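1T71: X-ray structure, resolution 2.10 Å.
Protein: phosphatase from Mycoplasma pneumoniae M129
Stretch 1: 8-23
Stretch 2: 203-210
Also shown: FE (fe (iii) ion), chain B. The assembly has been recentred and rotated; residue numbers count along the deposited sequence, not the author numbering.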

# COMPACT_ATOMS: atom_id res chain seq x y z
N ILE A 8 -6.40 -9.86 3.23
CA ILE A 8 -6.81 -8.98 2.14
C ILE A 8 -5.90 -7.76 2.26
O ILE A 8 -5.88 -7.10 3.31
CB ILE A 8 -8.28 -8.52 2.27
CG1 ILE A 8 -9.22 -9.62 1.78
CG2 ILE A 8 -8.49 -7.24 1.45
CD1 ILE A 8 -10.70 -9.24 1.87
N PHE A 9 -5.14 -7.47 1.21
CA PHE A 9 -4.24 -6.32 1.21
C PHE A 9 -4.68 -5.35 0.11
O PHE A 9 -4.74 -5.72 -1.06
CB PHE A 9 -2.79 -6.76 0.97
CG PHE A 9 -1.80 -5.64 1.05
CD1 PHE A 9 -1.71 -4.69 0.03
CD2 PHE A 9 -0.99 -5.49 2.17
CE1 PHE A 9 -0.84 -3.61 0.13
CE2 PHE A 9 -0.11 -4.42 2.28
CZ PHE A 9 -0.04 -3.47 1.26
N LEU A 10 -5.00 -4.11 0.49
CA LEU A 10 -5.44 -3.10 -0.46
C LEU A 10 -4.36 -2.05 -0.71
O LEU A 10 -3.66 -1.64 0.22
CB LEU A 10 -6.72 -2.41 0.04
CG LEU A 10 -7.90 -3.31 0.41
CD1 LEU A 10 -9.15 -2.46 0.62
CD2 LEU A 10 -8.15 -4.33 -0.68
N GLY A 11 -4.24 -1.62 -1.96
CA GLY A 11 -3.23 -0.64 -2.33
C GLY A 11 -3.55 0.79 -1.92
O GLY A 11 -4.65 1.08 -1.44
N ASP A 12 -2.58 1.68 -2.12
CA ASP A 12 -2.67 3.09 -1.78
C ASP A 12 -4.06 3.69 -1.76
O ASP A 12 -4.69 3.84 -2.81
CB ASP A 12 -1.80 3.93 -2.73
CG ASP A 12 -0.33 3.53 -2.68
OD1 ASP A 12 -0.04 2.31 -2.73
OD2 ASP A 12 0.52 4.44 -2.60
N VAL A 13 -4.53 4.06 -0.56
CA VAL A 13 -5.83 4.70 -0.40
C VAL A 13 -5.64 6.15 -0.82
O VAL A 13 -4.78 6.84 -0.28
CB VAL A 13 -6.30 4.66 1.07
CG1 VAL A 13 -7.60 5.43 1.22
CG2 VAL A 13 -6.49 3.23 1.52
N TYR A 14 -6.44 6.62 -1.76
CA TYR A 14 -6.27 7.98 -2.27
C TYR A 14 -7.53 8.85 -2.23
O TYR A 14 -8.47 8.64 -3.00
CB TYR A 14 -5.73 7.88 -3.71
CG TYR A 14 -5.20 9.16 -4.32
CD1 TYR A 14 -6.05 10.26 -4.54
CD2 TYR A 14 -3.87 9.27 -4.70
CE1 TYR A 14 -5.56 11.43 -5.14
CE2 TYR A 14 -3.37 10.43 -5.29
CZ TYR A 14 -4.22 11.51 -5.51
OH TYR A 14 -3.73 12.64 -6.09
N GLY A 15 -7.53 9.83 -1.33
CA GLY A 15 -8.64 10.76 -1.21
C GLY A 15 -10.00 10.22 -0.82
O GLY A 15 -10.14 9.09 -0.35
N LYS A 16 -11.01 11.05 -1.01
CA LYS A 16 -12.39 10.70 -0.67
C LYS A 16 -12.86 9.52 -1.51
O LYS A 16 -13.56 8.64 -1.02
CB LYS A 16 -13.31 11.90 -0.90
CG LYS A 16 -14.75 11.67 -0.45
CD LYS A 16 -15.64 12.88 -0.72
CE LYS A 16 -15.09 14.16 -0.10
NZ LYS A 16 -14.92 14.10 1.39
N ALA A 17 -12.48 9.50 -2.78
CA ALA A 17 -12.89 8.42 -3.66
C ALA A 17 -12.39 7.07 -3.15
O ALA A 17 -13.12 6.08 -3.16
CB ALA A 17 -12.39 8.67 -5.07
N GLY A 18 -11.14 7.03 -2.70
CA GLY A 18 -10.60 5.78 -2.21
C GLY A 18 -11.29 5.39 -0.92
O GLY A 18 -11.67 4.24 -0.73
N ARG A 19 -11.47 6.37 -0.04
CA ARG A 19 -12.11 6.14 1.25
C ARG A 19 -13.51 5.56 1.06
O ARG A 19 -13.87 4.57 1.69
CB ARG A 19 -12.19 7.45 2.04
CG ARG A 19 -11.36 7.43 3.32
CD ARG A 19 -11.42 8.77 4.05
NE ARG A 19 -10.54 9.74 3.43
CZ ARG A 19 -10.95 10.87 2.85
NH1 ARG A 19 -12.23 11.18 2.81
NH2 ARG A 19 -10.05 11.68 2.30
N ASN A 20 -14.28 6.16 0.16
CA ASN A 20 -15.65 5.72 -0.10
C ASN A 20 -15.81 4.34 -0.73
O ASN A 20 -16.68 3.57 -0.33
CB ASN A 20 -16.38 6.76 -0.94
CG ASN A 20 -16.76 7.98 -0.13
OD1 ASN A 20 -17.00 9.06 -0.68
ND2 ASN A 20 -16.82 7.82 1.19
N ILE A 21 -14.98 4.02 -1.72
CA ILE A 21 -15.14 2.71 -2.35
C ILE A 21 -14.74 1.60 -1.39
O ILE A 21 -15.21 0.47 -1.51
CB ILE A 21 -14.35 2.61 -3.68
CG1 ILE A 21 -14.76 1.34 -4.42
CG2 ILE A 21 -12.84 2.63 -3.41
CD1 ILE A 21 -14.23 1.26 -5.84
N ILE A 22 -13.88 1.91 -0.42
CA ILE A 22 -13.46 0.91 0.55
C ILE A 22 -14.56 0.70 1.59
O ILE A 22 -14.84 -0.43 2.01
CB ILE A 22 -12.15 1.33 1.27
CG1 ILE A 22 -10.96 1.19 0.32
CG2 ILE A 22 -11.95 0.47 2.53
CD1 ILE A 22 -9.63 1.51 0.94
N LYS A 23 -15.19 1.79 2.01
CA LYS A 23 -16.26 1.70 2.99
C LYS A 23 -17.45 0.94 2.40
O LYS A 23 -18.07 0.14 3.09
CB LYS A 23 -16.71 3.11 3.41
CG LYS A 23 -17.77 3.12 4.51
CD LYS A 23 -17.33 2.25 5.67
CE LYS A 23 -18.35 2.24 6.81
NZ LYS A 23 -18.50 3.58 7.42
N ASP A 203 3.07 -4.45 -8.31
CA ASP A 203 2.32 -3.34 -7.73
C ASP A 203 0.85 -3.71 -7.50
O ASP A 203 0.15 -4.15 -8.42
CB ASP A 203 2.41 -2.08 -8.60
CG ASP A 203 2.16 -0.80 -7.81
OD1 ASP A 203 1.06 -0.69 -7.19
OD2 ASP A 203 3.05 0.07 -7.78
N VAL A 204 0.38 -3.53 -6.27
CA VAL A 204 -1.00 -3.84 -5.92
C VAL A 204 -1.98 -2.89 -6.61
O VAL A 204 -3.09 -3.27 -6.97
CB VAL A 204 -1.22 -3.75 -4.40
CG1 VAL A 204 -2.69 -4.00 -4.06
CG2 VAL A 204 -0.33 -4.75 -3.69
N GLY A 205 -1.56 -1.65 -6.79
CA GLY A 205 -2.46 -0.68 -7.41
C GLY A 205 -2.95 0.31 -6.37
O GLY A 205 -2.45 0.34 -5.25
N MET A 206 -3.95 1.10 -6.75
CA MET A 206 -4.49 2.13 -5.88
C MET A 206 -5.99 2.00 -5.59
O MET A 206 -6.74 1.41 -6.36
CB MET A 206 -4.21 3.50 -6.53
CG MET A 206 -5.00 4.68 -5.98
SD MET A 206 -4.80 6.20 -6.99
CE MET A 206 -5.67 5.73 -8.47
N CYS A 207 -6.40 2.54 -4.44
CA CYS A 207 -7.81 2.57 -4.07
C CYS A 207 -8.10 4.08 -4.02
O CYS A 207 -7.78 4.75 -3.04
CB CYS A 207 -8.03 1.94 -2.69
SG CYS A 207 -7.80 0.14 -2.62
N GLY A 208 -8.65 4.61 -5.11
CA GLY A 208 -8.95 6.03 -5.18
C GLY A 208 -9.68 6.40 -6.46
O GLY A 208 -10.46 5.59 -6.97
N PRO A 209 -9.47 7.61 -7.00
CA PRO A 209 -10.14 8.04 -8.23
C PRO A 209 -9.97 7.01 -9.34
O PRO A 209 -8.94 6.33 -9.40
CB PRO A 209 -9.46 9.37 -8.55
CG PRO A 209 -9.14 9.90 -7.18
CD PRO A 209 -8.59 8.68 -6.48
N GLY A 210 -10.97 6.90 -10.21
CA GLY A 210 -10.91 5.94 -11.29
C GLY A 210 -10.52 6.46 -12.66
O GLY A 210 -9.71 7.39 -12.79
FE FE B . 0.80 6.49 -3.35
O HOH W 1 0.47 1.61 -5.79

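Two backbone hydrogen bonds hold the stretches together, and both use Cys 207. Its N donates to Asp 12 O at 2.7 Å, with a nearly straight angle of 170° at the hydrogen. Tyr 14 N in turn donates to Cys 207 O at 2.6 Å, with an angle of 154°. Cys 207 thus bonds to the residues before and after Val 13, as expected where Val 13 and Cys 207 pair in parallel.

Asp 12 also binds the ferric ion, with OD2 2.2 Å from FE. Water 1 lies between the two stretches, within hydrogen-bonding reach of Asp 12 OD1 at 3.2 Å and Asp 203 OD1 at 2.8 Å. Asp 203 OD1 also accepts from Gly 205 N at 2.8 Å, a bond within its own loop.

Cys 207 O also receives two CA-H...O contacts, from Val 13 CA at 3.3 Å and from Gly 18 CA at 3.1 Å. At the second, the helix lies close against the other stretch. Gly 18 CA lies 3.4 Å from Gly 208 CA, and a CB on Gly 18 would fall about 2.0 Å from Cys 207 O. Gly 11 is similarly confined. Its CA makes a CA-H...O contact of 3.2 Å with Gly 205 O, and a CB there would clash with that same oxygen.

Apolar contacts complete the interface. Cys 207 has the largest area covered by the other stretch. Its SG is 3.8 Å from Leu 10 CB, and its CB is 4.0 Å from Ile 22 CD1. Val 204 points toward the first stretch, and its CG2 meets Phe 9 CD1 obliquely at 4.0 Å. Tyr 14 CD1 packs against Pro 209 CD at 3.6 Å. Met 206 SD approaches the Tyr 14 ring obliquely, 4.6 Å from its centroid. Ala 17 CB, 4.1 Å from Pro 209 CD, extends the packing along the helix.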